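Local structure of apical membrane antigen 1 (Babesia divergens, 4APM) at residues A[26-34]-A[257-265]; A[361-372]-A[385-396]. The protein probably takes part in host-cell invasion at the moving junction, as a calcium-binding apical surface antigen whose ectodomain comprises domains I, II and III. One frame throughout, in Å; residues are numbered along the deposited sequence.

Interaction 1. Residues A[26-34]-A[257-265]; sequences GSGIYVDLG and FENAAADLE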
ATOM      1  N   GLY A  26       3.703  -1.125  10.376  1.00 24.86           N
ATOM      2  CA  GLY A  26       4.199  -1.898  11.526  1.00 21.15           C
ATOM      3  C   GLY A  26       3.522  -3.248  11.734  1.00 26.73           C
ATOM      4  O   GLY A  26       3.804  -3.950  12.694  1.00 28.64           O
ATOM      5  N   SER A  27       2.650  -3.642  10.813  1.00 26.38           N
ATOM      6  CA  SER A  27       1.989  -4.934  10.929  1.00 24.18           C
ATOM      7  C   SER A  27       1.790  -5.536   9.522  1.00 23.77           C
ATOM      8  O   SER A  27       2.359  -5.035   8.532  1.00 20.69           O
ATOM      9  CB  SER A  27       0.666  -4.773  11.677  1.00 23.96           C
ATOM     10  OG  SER A  27       0.030  -6.025  11.829  1.00 34.16           O
ATOM     11  N   GLY A  28       1.035  -6.622   9.439  1.00 19.83           N
ATOM     12  CA  GLY A  28       0.835  -7.294   8.167  1.00 22.50           C
ATOM     13  C   GLY A  28      -0.125  -6.484   7.306  1.00 23.67           C
ATOM     14  O   GLY A  28      -0.852  -5.658   7.824  1.00 21.98           O
ATOM     15  N   ILE A  29      -0.096  -6.707   5.992  1.00 23.40           N
ATOM     16  CA  ILE A  29      -0.822  -5.862   5.030  1.00 23.73           C
ATOM     17  C   ILE A  29      -1.795  -6.765   4.287  1.00 22.16           C
ATOM     18  O   ILE A  29      -3.006  -6.599   4.365  1.00 22.94           O
ATOM     19  CB  ILE A  29       0.167  -5.156   4.039  1.00 21.39           C
ATOM     20  CG1 ILE A  29       1.073  -4.198   4.839  1.00 20.84           C
ATOM     21  CG2 ILE A  29      -0.604  -4.388   2.963  1.00 20.59           C
ATOM     22  CD1 ILE A  29       2.218  -3.593   4.067  1.00 21.50           C
ATOM     23  N   TYR A  30      -1.247  -7.768   3.635  1.00 21.77           N
ATOM     24  CA  TYR A  30      -2.043  -8.855   3.088  1.00 24.66           C
ATOM     25  C   TYR A  30      -2.985  -9.434   4.153  1.00 25.24           C
ATOM     26  O   TYR A  30      -4.229  -9.364   4.014  1.00 23.09           O
ATOM     27  CB  TYR A  30      -1.113  -9.945   2.542  1.00 24.39           C
ATOM     28  CG  TYR A  30      -1.843 -11.032   1.821  1.00 25.24           C
ATOM     29  CD1 TYR A  30      -2.585 -10.743   0.680  1.00 24.95           C
ATOM     30  CD2 TYR A  30      -1.818 -12.355   2.291  1.00 26.38           C
ATOM     31  CE1 TYR A  30      -3.273 -11.728   0.015  1.00 26.42           C
ATOM     32  CE2 TYR A  30      -2.485 -13.355   1.618  1.00 26.27           C
ATOM     33  CZ  TYR A  30      -3.196 -13.027   0.466  1.00 29.85           C
ATOM     34  OH  TYR A  30      -3.901 -13.985  -0.216  1.00 40.61           O
ATOM     35  N   VAL A  31      -2.389  -9.969   5.227  1.00 23.69           N
ATOM     36  CA  VAL A  31      -3.147 -10.385   6.419  1.00 22.90           C
ATOM     37  C   VAL A  31      -2.585  -9.678   7.642  1.00 24.58           C
ATOM     38  O   VAL A  31      -1.374  -9.784   7.955  1.00 21.95           O
ATOM     39  CB  VAL A  31      -3.065 -11.917   6.662  1.00 26.01           C
ATOM     40  CG1 VAL A  31      -3.686 -12.289   8.018  1.00 20.18           C
ATOM     41  CG2 VAL A  31      -3.705 -12.682   5.501  1.00 21.79           C
ATOM     42  N   ASP A  32      -3.447  -8.902   8.297  1.00 23.77           N
ATOM     43  CA  ASP A  32      -3.036  -8.130   9.460  1.00 26.86           C
ATOM     44  C   ASP A  32      -3.679  -8.731  10.727  1.00 30.02           C
ATOM     45  O   ASP A  32      -4.916  -8.684  10.921  1.00 25.89           O
ATOM     46  CB  ASP A  32      -3.363  -6.634   9.294  1.00 22.69           C
ATOM     47  CG  ASP A  32      -3.068  -5.822  10.556  1.00 27.61           C
ATOM     48  OD1 ASP A  32      -2.527  -6.405  11.528  1.00 27.66           O
ATOM     49  OD2 ASP A  32      -3.350  -4.585  10.584  1.00 26.10           O
ATOM     50  N   LEU A  33      -2.829  -9.410  11.494  1.00 27.33           N
ATOM     51  CA  LEU A  33      -3.204 -10.018  12.754  1.00 31.90           C
ATOM     52  C   LEU A  33      -2.099  -9.724  13.765  1.00 31.80           C
ATOM     53  O   LEU A  33      -1.712 -10.589  14.521  1.00 35.58           O
ATOM     54  CB  LEU A  33      -3.348 -11.547  12.591  1.00 27.73           C
ATOM     55  CG  LEU A  33      -4.520 -12.011  11.726  1.00 29.13           C
ATOM     56  CD1 LEU A  33      -4.531 -13.538  11.492  1.00 27.86           C
ATOM     57  CD2 LEU A  33      -5.830 -11.518  12.340  1.00 24.64           C
ATOM     58  N   GLY A  34      -1.601  -8.501  13.762  1.00 30.39           N
ATOM     59  CA  GLY A  34      -0.341  -8.188  14.384  1.00 31.84           C
ATOM     60  C   GLY A  34      -0.443  -8.006  15.876  1.00 32.65           C
ATOM     61  O   GLY A  34       0.575  -7.895  16.550  1.00 33.90           O
ATOM     62  N   PHE A 257       0.543  -7.296  -3.806  1.00 22.55           N
ATOM     63  CA  PHE A 257      -0.256  -7.426  -2.579  1.00 26.02           C
ATOM     64  C   PHE A 257      -0.298  -8.886  -2.037  1.00 26.79           C
ATOM     65  O   PHE A 257      -0.186  -9.113  -0.838  1.00 24.63           O
ATOM     66  CB  PHE A 257      -1.666  -6.886  -2.828  1.00 24.40           C
ATOM     67  CG  PHE A 257      -2.585  -6.971  -1.630  1.00 24.19           C
ATOM     68  CD1 PHE A 257      -2.459  -6.079  -0.571  1.00 22.05           C
ATOM     69  CD2 PHE A 257      -3.623  -7.888  -1.604  1.00 21.42           C
ATOM     70  CE1 PHE A 257      -3.348  -6.124   0.506  1.00 21.87           C
ATOM     71  CE2 PHE A 257      -4.502  -7.935  -0.527  1.00 21.67           C
ATOM     72  CZ  PHE A 257      -4.366  -7.045   0.528  1.00 19.52           C
ATOM     73  N   GLU A 258      -0.420  -9.860  -2.934  1.00 25.43           N
ATOM     74  CA  GLU A 258      -0.474 -11.266  -2.548  1.00 29.82           C
ATOM     75  C   GLU A 258       0.776 -11.698  -1.790  1.00 27.66           C
ATOM     76  O   GLU A 258       0.755 -12.727  -1.125  1.00 27.33           O
ATOM     77  CB  GLU A 258      -0.582 -12.151  -3.788  1.00 28.47           C
ATOM     78  CG  GLU A 258      -1.863 -11.995  -4.553  1.00 38.68           C
ATOM     79  CD  GLU A 258      -1.997 -13.059  -5.627  1.00 42.27           C
ATOM     80  OE1 GLU A 258      -0.947 -13.561  -6.107  1.00 39.98           O
ATOM     81  OE2 GLU A 258      -3.151 -13.415  -5.957  1.00 43.50           O
ATOM     82  N   ASN A 259       1.873 -10.951  -1.979  1.00 24.29           N
ATOM     83  CA  ASN A 259       3.197 -11.305  -1.462  1.00 23.06           C
ATOM     84  C   ASN A 259       3.635 -10.342  -0.391  1.00 24.67           C
ATOM     85  O   ASN A 259       4.789 -10.386   0.070  1.00 27.26           O
ATOM     86  CB  ASN A 259       4.206 -11.303  -2.612  1.00 25.92           C
ATOM     87  CG  ASN A 259       3.937 -12.419  -3.615  1.00 28.65           C
ATOM     88  OD1 ASN A 259       3.412 -12.193  -4.723  1.00 31.85           O
ATOM     89  ND2 ASN A 259       4.179 -13.638  -3.185  1.00 28.55           N
ATOM     90  N   ALA A 260       2.732  -9.422  -0.035  1.00 23.05           N
ATOM     91  CA  ALA A 260       3.039  -8.361   0.905  1.00 23.27           C
ATOM     92  C   ALA A 260       3.073  -8.972   2.298  1.00 24.07           C
ATOM     93  O   ALA A 260       2.742 -10.146   2.479  1.00 22.93           O
ATOM     94  CB  ALA A 260       1.982  -7.238   0.824  1.00 20.17           C
ATOM     95  N   ALA A 261       3.493  -8.168   3.266  1.00 25.48           N
ATOM     96  CA  ALA A 261       3.497  -8.553   4.679  1.00 24.87           C
ATOM     97  C   ALA A 261       2.196  -9.254   5.067  1.00 26.20           C
ATOM     98  O   ALA A 261       1.101  -8.712   4.849  1.00 24.84           O
ATOM     99  CB  ALA A 261       3.704  -7.321   5.543  1.00 23.13           C
ATOM    100  N   ALA A 262       2.338 -10.427   5.695  1.00 23.62           N
ATOM    101  CA  ALA A 262       1.221 -11.300   6.053  1.00 26.46           C
ATOM    102  C   ALA A 262       1.499 -11.892   7.423  1.00 27.84           C
ATOM    103  O   ALA A 262       2.514 -12.541   7.614  1.00 28.38           O
ATOM    104  CB  ALA A 262       1.070 -12.437   5.015  1.00 24.18           C
ATOM    105  N   ASP A 263       0.597 -11.681   8.374  1.00 29.52           N
ATOM    106  CA  ASP A 263       0.785 -12.189   9.726  1.00 30.54           C
ATOM    107  C   ASP A 263       0.296 -13.664   9.924  1.00 35.80           C
ATOM    108  O   ASP A 263      -0.097 -14.058  11.024  1.00 41.42           O
ATOM    109  CB  ASP A 263       0.091 -11.264  10.726  1.00 26.99           C
ATOM    110  CG  ASP A 263       0.692  -9.856  10.750  1.00 27.95           C
ATOM    111  OD1 ASP A 263       1.880  -9.686  10.410  1.00 26.73           O
ATOM    112  OD2 ASP A 263      -0.038  -8.906  11.118  1.00 27.45           O
ATOM    113  N   LEU A 264       0.320 -14.472   8.877  1.00 36.69           N
ATOM    114  CA  LEU A 264       0.209 -15.924   9.053  1.00 44.97           C
ATOM    115  C   LEU A 264       0.724 -16.668   7.824  1.00 49.70           C
ATOM    116  O   LEU A 264       1.141 -16.031   6.846  1.00 43.86           O
ATOM    117  CB  LEU A 264      -1.220 -16.348   9.432  1.00 43.09           C
ATOM    118  CG  LEU A 264      -2.333 -16.571   8.406  1.00 46.09           C
ATOM    119  CD1 LEU A 264      -3.685 -16.542   9.116  1.00 46.55           C
ATOM    120  CD2 LEU A 264      -2.296 -15.544   7.289  1.00 43.65           C
ATOM    121  N   GLU A 265       0.804 -17.997   7.931  0.60 52.12           N
ATOM    122  CA  GLU A 265       1.163 -18.873   6.807  0.60 54.67           C
ATOM    123  C   GLU A 265       0.034 -18.959   5.777  1.00 58.15           C
ATOM    124  O   GLU A 265       0.211 -18.613   4.604  1.00 60.12           O
ATOM    125  CB  GLU A 265       1.508 -20.279   7.306  0.60 54.92           C
ATOM    126  CG  GLU A 265       0.925 -20.642   8.671  0.60 63.64           C
ATOM    127  CD  GLU A 265      -0.603 -20.689   8.702  0.60 65.30           C
ATOM    128  OE1 GLU A 265      -1.232 -20.898   7.640  0.60 64.58           O
ATOM    129  OE2 GLU A 265      -1.176 -20.535   9.804  0.60 64.28           O
TER
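Ile-29 and Ala-261 meet where two irregular loops pass each other, Val-31 and Ala-262 bringing the backbones closest: Ile-29 N donates to Ala-261 O (2.6 Å, 169°), Tyr-30 N adds a weak bond to the same oxygen, and Asp-263 N returns one to Val-31 O (2.8 Å). Loops without a strand ladder can be joined by a buried carboxylate taking up backbone N-H groups, and Asp-263 illustrates this. Its OD2 accepts from Gly-28 N on the syn side, 32° out of the carboxylate plane, and from Leu-33 N on the anti lone pair (2.9 Å), thereby bridging both ends of a bend in 26-34. OD1 is bound by Ser-309 OG, which, with the two bonds to OD2, probably limits rotation of the carboxylate. Asp-32 lies alongside with its own carboxylate nearly perpendicular; OD1 of Asp-32 and OD2 of Asp-263 are 3.6 Å apart, a proximity probably offset by surrounding N-H groups, Thr-48 N and Gly-49 N on Asp-32 among them. Asp-32 OD1 takes Gly-34 N in an Asx turn and also receives Ser-27 OG from above its plane. At the other end, the Tyr-30 side chain, with CG anti to the backbone N (chi1 -174°), reaches across the type I turn 257-260. Its edge points at the face of Phe-257 in an offset edge-to-face pair, CD1 of Tyr-30 lying 3.6 Å from CE2 of Phe-257, while Glu-258 O sits over one face of the tyrosine ring. Leu-264 CD2 fits against both Val-31 methyls, 3.6 Å from Val-31 CG1. Placed after helix 21-24 and at the end of helix 249-257, the paired loops pack through Tyr-30, Val-31 and Phe-257 on Pro-193 of strand 191-195, and Lys-56 of strand 56-60 binds the carbonyls of Ile-29 and Tyr-30.

Interaction 2. Residues A[361-372]-A[385-396]; sequences CDIVTNGYIEPR and EVTTALSREALK
Gly-367 and Thr-388 form a hydrogen-bonded antiparallel pair between two short adjacent strands, 367-368 and 387-389, inside a mixed sheet. Gly-367 N bonds Thr-388 O (2.8 Å) and Thr-388 N bonds Gly-367 O (2.7 Å). Next along is the non-hydrogen-bonded pair Tyr-368 and Thr-387, whose side chains run together on one side: Thr-387 CG2 makes a CH-pi contact 3.4 Å from the centroid of the Tyr-368 ring. Arg-372 NH2 lies over the opposite face, and Arg-372 NH1 pairs with the Glu-385 carboxylate in a salt bridge modelled too short to trust in detail. A water between Glu-370 N and Val-386 O extends the pairing beyond the weak Ile-369 N to Val-386 O bond. The two strands are antiparallel neighbours in sequence, joined by a long connection (378-382 is not modelled) and flanked by strand 234-237, parallel to 367-368, and by strand 410-416 beyond 387-389. Beside Gly-367, Asn-366 CG is anti to the backbone N (chi1 177°), which brings OD1 to Lys-396 N (3.0 Å); that donor stands well above the amide plane, and ND2 goes to Ser-234 OG. Thr-387 OG1 donates to Lys-396 O. Val-364 CG1 packs on Ala-394 CB (3.8 Å), and Cys-361 is disulfide-bonded to Cys-409.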
ATOM      1  N   CYS A 361       9.545  16.995  -7.662  1.00 43.91           N
ATOM      2  CA  CYS A 361      10.537  17.681  -8.498  1.00 42.97           C
ATOM      3  C   CYS A 361      11.591  18.413  -7.712  1.00 43.58           C
ATOM      4  O   CYS A 361      12.714  18.576  -8.182  1.00 45.35           O
ATOM      5  CB  CYS A 361       9.841  18.661  -9.424  1.00 41.93           C
ATOM      6  SG  CYS A 361       8.371  17.939 -10.152  1.00 49.41           S
ATOM      7  N   ASP A 362      11.247  18.844  -6.507  1.00 43.79           N
ATOM      8  CA  ASP A 362      12.183  19.624  -5.709  1.00 46.65           C
ATOM      9  C   ASP A 362      13.311  18.809  -5.070  1.00 47.09           C
ATOM     10  O   ASP A 362      14.239  19.384  -4.522  1.00 52.70           O
ATOM     11  CB  ASP A 362      11.443  20.430  -4.637  1.00 51.65           C
ATOM     12  CG  ASP A 362      10.574  19.555  -3.748  0.60 52.13           C
ATOM     13  OD1 ASP A 362       9.872  18.664  -4.280  0.60 51.75           O
ATOM     14  OD2 ASP A 362      10.579  19.771  -2.519  0.60 55.76           O
ATOM     15  N   ILE A 363      13.220  17.482  -5.091  1.00 47.79           N
ATOM     16  CA  ILE A 363      14.263  16.647  -4.451  1.00 44.34           C
ATOM     17  C   ILE A 363      15.164  16.032  -5.528  1.00 44.52           C
ATOM     18  O   ILE A 363      14.727  15.198  -6.321  1.00 45.73           O
ATOM     19  CB  ILE A 363      13.654  15.553  -3.537  1.00 44.29           C
ATOM     20  CG1 ILE A 363      12.866  16.179  -2.381  1.00 47.00           C
ATOM     21  CG2 ILE A 363      14.729  14.629  -2.976  1.00 42.66           C
ATOM     22  CD1 ILE A 363      11.912  15.212  -1.696  1.00 44.58           C
ATOM     23  N   VAL A 364      16.402  16.507  -5.606  1.00 49.34           N
ATOM     24  CA  VAL A 364      17.206  16.326  -6.818  1.00 46.56           C
ATOM     25  C   VAL A 364      18.437  15.470  -6.521  1.00 46.95           C
ATOM     26  O   VAL A 364      19.193  15.759  -5.600  1.00 50.28           O
ATOM     27  CB  VAL A 364      17.603  17.685  -7.469  1.00 49.12           C
ATOM     28  CG1 VAL A 364      18.327  17.464  -8.791  1.00 50.36           C
ATOM     29  CG2 VAL A 364      16.374  18.555  -7.702  1.00 47.01           C
ATOM     30  N   THR A 365      18.578  14.373  -7.263  1.00 43.28           N
ATOM     31  CA  THR A 365      19.704  13.441  -7.117  1.00 44.27           C
ATOM     32  C   THR A 365      19.921  12.738  -8.463  1.00 41.80           C
ATOM     33  O   THR A 365      19.037  12.725  -9.302  1.00 42.64           O
ATOM     34  CB  THR A 365      19.434  12.353  -6.038  1.00 49.08           C
ATOM     35  OG1 THR A 365      18.213  11.662  -6.338  1.00 46.47           O
ATOM     36  CG2 THR A 365      19.347  12.961  -4.643  1.00 48.36           C
ATOM     37  N   ASN A 366      21.100  12.163  -8.667  1.00 44.09           N
ATOM     38  CA  ASN A 366      21.339  11.318  -9.833  1.00 45.34           C
ATOM     39  C   ASN A 366      20.838   9.855  -9.626  1.00 42.36           C
ATOM     40  O   ASN A 366      21.140   9.228  -8.606  1.00 36.70           O
ATOM     41  CB  ASN A 366      22.836  11.338 -10.194  1.00 46.88           C
ATOM     42  CG  ASN A 366      23.167  10.420 -11.361  1.00 45.68           C
ATOM     43  OD1 ASN A 366      22.817  10.709 -12.506  1.00 42.26           O
ATOM     44  ND2 ASN A 366      23.773   9.270 -11.061  1.00 44.40           N
ATOM     45  N   GLY A 367      20.081   9.326 -10.588  1.00 38.89           N
ATOM     46  CA  GLY A 367      19.532   7.975 -10.454  1.00 39.44           C
ATOM     47  C   GLY A 367      19.972   6.997 -11.531  1.00 43.77           C
ATOM     48  O   GLY A 367      20.123   7.379 -12.700  1.00 46.82           O
ATOM     49  N   TYR A 368      20.180   5.735 -11.146  1.00 40.81           N
ATOM     50  CA  TYR A 368      20.257   4.641 -12.121  1.00 41.10           C
ATOM     51  C   TYR A 368      18.914   3.961 -12.268  1.00 42.37           C
ATOM     52  O   TYR A 368      18.357   3.496 -11.280  1.00 41.26           O
ATOM     53  CB  TYR A 368      21.318   3.623 -11.717  1.00 43.40           C
ATOM     54  CG  TYR A 368      22.700   4.203 -11.741  1.00 47.18           C
ATOM     55  CD1 TYR A 368      23.093   5.141 -10.785  1.00 47.91           C
ATOM     56  CD2 TYR A 368      23.581   3.911 -12.784  1.00 49.86           C
ATOM     57  CE1 TYR A 368      24.346   5.730 -10.831  1.00 51.31           C
ATOM     58  CE2 TYR A 368      24.843   4.476 -12.829  1.00 53.65           C
ATOM     59  CZ  TYR A 368      25.220   5.389 -11.848  1.00 56.73           C
ATOM     60  OH  TYR A 368      26.466   5.975 -11.895  1.00 57.46           O
ATOM     61  N   ILE A 369      18.378   3.934 -13.491  1.00 40.17           N
ATOM     62  CA  ILE A 369      17.090   3.285 -13.744  1.00 40.96           C
ATOM     63  C   ILE A 369      17.118   1.746 -13.617  1.00 46.41           C
ATOM     64  O   ILE A 369      16.123   1.137 -13.213  1.00 44.14           O
ATOM     65  CB  ILE A 369      16.471   3.684 -15.107  1.00 44.15           C
ATOM     66  CG1 ILE A 369      17.353   3.241 -16.272  1.00 43.80           C
ATOM     67  CG2 ILE A 369      16.157   5.174 -15.156  1.00 40.26           C
ATOM     68  CD1 ILE A 369      16.655   3.301 -17.614  1.00 45.23           C
ATOM     69  N   GLU A 370      18.238   1.124 -13.991  1.00 45.88           N
ATOM     70  CA  GLU A 370      18.361  -0.339 -13.964  1.00 47.06           C
ATOM     71  C   GLU A 370      19.007  -0.784 -12.665  1.00 45.95           C
ATOM     72  O   GLU A 370      19.995  -0.203 -12.226  1.00 41.43           O
ATOM     73  CB  GLU A 370      19.207  -0.856 -15.140  1.00 52.93           C
ATOM     74  CG  GLU A 370      18.468  -1.054 -16.453  1.00 52.31           C
ATOM     75  CD  GLU A 370      17.496  -2.218 -16.415  1.00 66.68           C
ATOM     76  OE1 GLU A 370      17.922  -3.353 -16.096  1.00 67.28           O
ATOM     77  OE2 GLU A 370      16.299  -1.997 -16.710  1.00 74.23           O
ATOM     78  N   PRO A 371      18.469  -1.854 -12.064  1.00 47.98           N
ATOM     79  CA  PRO A 371      19.089  -2.532 -10.932  1.00 49.76           C
ATOM     80  C   PRO A 371      20.517  -2.986 -11.211  1.00 55.20           C
ATOM     81  O   PRO A 371      20.973  -2.963 -12.348  1.00 62.90           O
ATOM     82  CB  PRO A 371      18.199  -3.758 -10.745  1.00 49.50           C
ATOM     83  CG  PRO A 371      16.862  -3.325 -11.241  1.00 47.77           C
ATOM     84  CD  PRO A 371      17.164  -2.441 -12.413  1.00 45.63           C
ATOM     85  N   ARG A 372      21.199  -3.461 -10.184  1.00 61.25           N
ATOM     86  CA  ARG A 372      22.414  -4.239 -10.397  1.00 59.63           C
ATOM     87  C   ARG A 372      22.375  -5.545  -9.584  1.00 54.92           C
ATOM     88  O   ARG A 372      22.999  -5.643  -8.521  1.00 57.50           O
ATOM     89  CB  ARG A 372      23.651  -3.402 -10.048  1.00 60.36           C
ATOM     90  CG  ARG A 372      23.409  -1.902 -10.050  1.00 65.51           C
ATOM     91  CD  ARG A 372      24.552  -1.171 -10.732  1.00 76.47           C
ATOM     92  NE  ARG A 372      24.963   0.011  -9.986  1.00 79.15           N
ATOM     93  CZ  ARG A 372      25.919   0.844 -10.381  1.00 83.66           C
ATOM     94  NH1 ARG A 372      26.567   0.617 -11.514  1.00 87.42           N
ATOM     95  NH2 ARG A 372      26.234   1.899  -9.640  1.00 83.07           N
ATOM     96  N   GLU A 385      25.072   1.957 -18.475  1.00 56.45           N
ATOM     97  CA  GLU A 385      24.099   2.171 -17.409  1.00 54.97           C
ATOM     98  C   GLU A 385      23.468   3.558 -17.484  1.00 49.85           C
ATOM     99  O   GLU A 385      24.038   4.527 -17.006  1.00 55.66           O
ATOM    100  CB  GLU A 385      24.754   1.974 -16.047  1.00 51.34           C
ATOM    101  CG  GLU A 385      25.097   0.532 -15.716  1.00 54.75           C
ATOM    102  CD  GLU A 385      25.609   0.398 -14.297  1.00 63.25           C
ATOM    103  OE1 GLU A 385      25.699   1.435 -13.610  1.00 66.54           O
ATOM    104  OE2 GLU A 385      25.926  -0.731 -13.862  1.00 67.84           O
ATOM    105  N   VAL A 386      22.293   3.637 -18.093  1.00 41.66           N
ATOM    106  CA  VAL A 386      21.493   4.848 -18.102  1.00 42.88           C
ATOM    107  C   VAL A 386      21.299   5.472 -16.712  1.00 47.95           C
ATOM    108  O   VAL A 386      20.895   4.793 -15.755  1.00 47.92           O
ATOM    109  CB  VAL A 386      20.137   4.564 -18.748  1.00 40.49           C
ATOM    110  CG1 VAL A 386      19.303   5.828 -18.834  1.00 42.44           C
ATOM    111  CG2 VAL A 386      20.348   3.945 -20.128  1.00 36.86           C
ATOM    112  N   THR A 387      21.633   6.756 -16.599  1.00 45.81           N
ATOM    113  CA  THR A 387      21.326   7.548 -15.408  1.00 41.39           C
ATOM    114  C   THR A 387      20.275   8.599 -15.752  1.00 43.16           C
ATOM    115  O   THR A 387      20.126   8.962 -16.920  1.00 42.39           O
ATOM    116  CB  THR A 387      22.572   8.240 -14.852  1.00 43.55           C
ATOM    117  OG1 THR A 387      23.360   8.753 -15.934  1.00 49.36           O
ATOM    118  CG2 THR A 387      23.400   7.277 -14.035  1.00 40.42           C
ATOM    119  N   THR A 388      19.476   9.008 -14.761  1.00 42.19           N
ATOM    120  CA  THR A 388      18.553  10.141 -14.939  1.00 39.29           C
ATOM    121  C   THR A 388      18.702  11.150 -13.797  1.00 42.27           C
ATOM    122  O   THR A 388      19.257  10.833 -12.738  1.00 42.95           O
ATOM    123  CB  THR A 388      17.062   9.723 -15.019  1.00 42.23           C
ATOM    124  OG1 THR A 388      16.615   9.258 -13.740  1.00 45.94           O
ATOM    125  CG2 THR A 388      16.808   8.657 -16.075  1.00 36.89           C
ATOM    126  N   ALA A 389      18.174  12.354 -14.013  1.00 42.11           N
ATOM    127  CA  ALA A 389      18.241  13.433 -13.023  1.00 45.73           C
ATOM    128  C   ALA A 389      17.331  14.585 -13.444  1.00 41.90           C
ATOM    129  O   ALA A 389      17.034  14.742 -14.620  1.00 48.73           O
ATOM    130  CB  ALA A 389      19.678  13.916 -12.851  1.00 44.63           C
ATOM    131  N   LEU A 390      16.838  15.347 -12.470  1.00 46.45           N
ATOM    132  CA  LEU A 390      15.942  16.489 -12.729  1.00 46.71           C
ATOM    133  C   LEU A 390      16.697  17.750 -13.206  1.00 44.32           C
ATOM    134  O   LEU A 390      16.078  18.717 -13.635  1.00 44.14           O
ATOM    135  CB  LEU A 390      15.177  16.827 -11.453  1.00 50.90           C
ATOM    136  CG  LEU A 390      13.693  16.487 -11.304  1.00 51.79           C
ATOM    137  CD1 LEU A 390      13.163  15.670 -12.461  1.00 52.77           C
ATOM    138  CD2 LEU A 390      13.468  15.790  -9.976  1.00 45.88           C
ATOM    139  N   SER A 391      18.024  17.741 -13.065  1.00 46.02           N
ATOM    140  CA  SER A 391      18.882  18.839 -13.512  1.00 51.77           C
ATOM    141  C   SER A 391      20.117  18.311 -14.248  1.00 56.95           C
ATOM    142  O   SER A 391      20.620  17.214 -13.937  1.00 60.30           O
ATOM    143  CB  SER A 391      19.329  19.677 -12.319  1.00 46.88           C
ATOM    144  OG  SER A 391      20.425  19.058 -11.676  1.00 49.56           O
ATOM    145  N   ARG A 392      20.623  19.115 -15.191  1.00 57.65           N
ATOM    146  CA  ARG A 392      21.815  18.773 -15.987  1.00 52.33           C
ATOM    147  C   ARG A 392      23.065  18.713 -15.106  1.00 49.09           C
ATOM    148  O   ARG A 392      23.950  17.869 -15.295  1.00 46.78           O
ATOM    149  CB  ARG A 392      22.002  19.803 -17.112  1.00 55.95           C
ATOM    150  CG  ARG A 392      22.624  19.259 -18.397  1.00 61.97           C
ATOM    151  CD  ARG A 392      22.217  20.113 -19.605  1.00 69.77           C
ATOM    152  NE  ARG A 392      22.144  19.343 -20.858  1.00 66.72           N
ATOM    153  CZ  ARG A 392      21.178  19.483 -21.770  1.00 69.92           C
ATOM    154  NH1 ARG A 392      20.194  20.348 -21.569  1.00 64.18           N
ATOM    155  NH2 ARG A 392      21.178  18.742 -22.874  1.00 69.32           N
ATOM    156  N   GLU A 393      23.118  19.600 -14.121  1.00 50.21           N
ATOM    157  CA  GLU A 393      24.240  19.656 -13.194  1.00 57.98           C
ATOM    158  C   GLU A 393      24.306  18.424 -12.274  1.00 65.55           C
ATOM    159  O   GLU A 393      25.402  17.927 -11.968  1.00 61.83           O
ATOM    160  CB  GLU A 393      24.182  20.950 -12.365  1.00 67.08           C
ATOM    161  CG  GLU A 393      22.767  21.443 -12.051  1.00 72.11           C
ATOM    162  CD  GLU A 393      22.265  22.537 -12.999  1.00 69.88           C
ATOM    163  OE1 GLU A 393      22.690  23.705 -12.852  1.00 77.82           O
ATOM    164  OE2 GLU A 393      21.399  22.248 -13.854  1.00 64.28           O
ATOM    165  N   ALA A 394      23.138  17.929 -11.850  1.00 59.93           N
ATOM    166  CA  ALA A 394      23.064  16.754 -10.965  1.00 60.74           C
ATOM    167  C   ALA A 394      23.325  15.430 -11.700  1.00 55.56           C
ATOM    168  O   ALA A 394      23.920  14.503 -11.142  1.00 49.05           O
ATOM    169  CB  ALA A 394      21.724  16.709 -10.247  1.00 61.01           C
ATOM    170  N   LEU A 395      22.882  15.356 -12.952  1.00 52.35           N
ATOM    171  CA  LEU A 395      23.109  14.177 -13.784  1.00 57.33           C
ATOM    172  C   LEU A 395      24.588  13.802 -13.922  1.00 61.19           C
ATOM    173  O   LEU A 395      25.386  14.583 -14.433  1.00 64.76           O
ATOM    174  CB  LEU A 395      22.512  14.396 -15.173  1.00 53.68           C
ATOM    175  CG  LEU A 395      22.728  13.254 -16.163  1.00 55.79           C
ATOM    176  CD1 LEU A 395      21.975  11.999 -15.714  1.00 56.33           C
ATOM    177  CD2 LEU A 395      22.272  13.698 -17.544  1.00 55.14           C
ATOM    178  N   LYS A 396      24.940  12.596 -13.486  1.00 57.68           N
ATOM    179  CA  LYS A 396      26.235  12.017 -13.797  1.00 56.60           C
ATOM    180  C   LYS A 396      26.161  11.325 -15.156  1.00 62.76           C
ATOM    181  O   LYS A 396      25.304  10.468 -15.379  1.00 66.10           O
ATOM    182  CB  LYS A 396      26.677  11.058 -12.686  1.00 61.08           C
ATOM    183  CG  LYS A 396      26.629  11.710 -11.307  1.00 60.28           C
ATOM    184  CD  LYS A 396      27.308  10.902 -10.204  1.00 60.54           C
ATOM    185  CE  LYS A 396      27.182  11.642  -8.871  1.00 56.10           C
ATOM    186  NZ  LYS A 396      28.319  11.418  -7.926  1.00 60.02           N
TER
HETATM  187  O   HOH W   1      20.704   2.112 -15.235  1.00 41.28           O

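How the interactions relate
Followed from the N terminus, the chain leaves helix 21-24 through 26-34 and runs through 222 residues, with several helices and strands, before helix 249-257 delivers 257-265, so interaction 1 closes a long loop. Interaction 2 opens only afterwards and closes a short one, its segments separated by just 12 residues. The two are therefore in series, neither nested nor crossed. They lie on opposite sides of the chain's centre. The centres of interaction 1 and interaction 2 are about 33 Å apart, and the nearest atoms of interaction 1 and interaction 2 about 17 Å apart. The first joins an early loop to the exit of helix 249-257; the second pairs neighbouring strands in a mixed sheet.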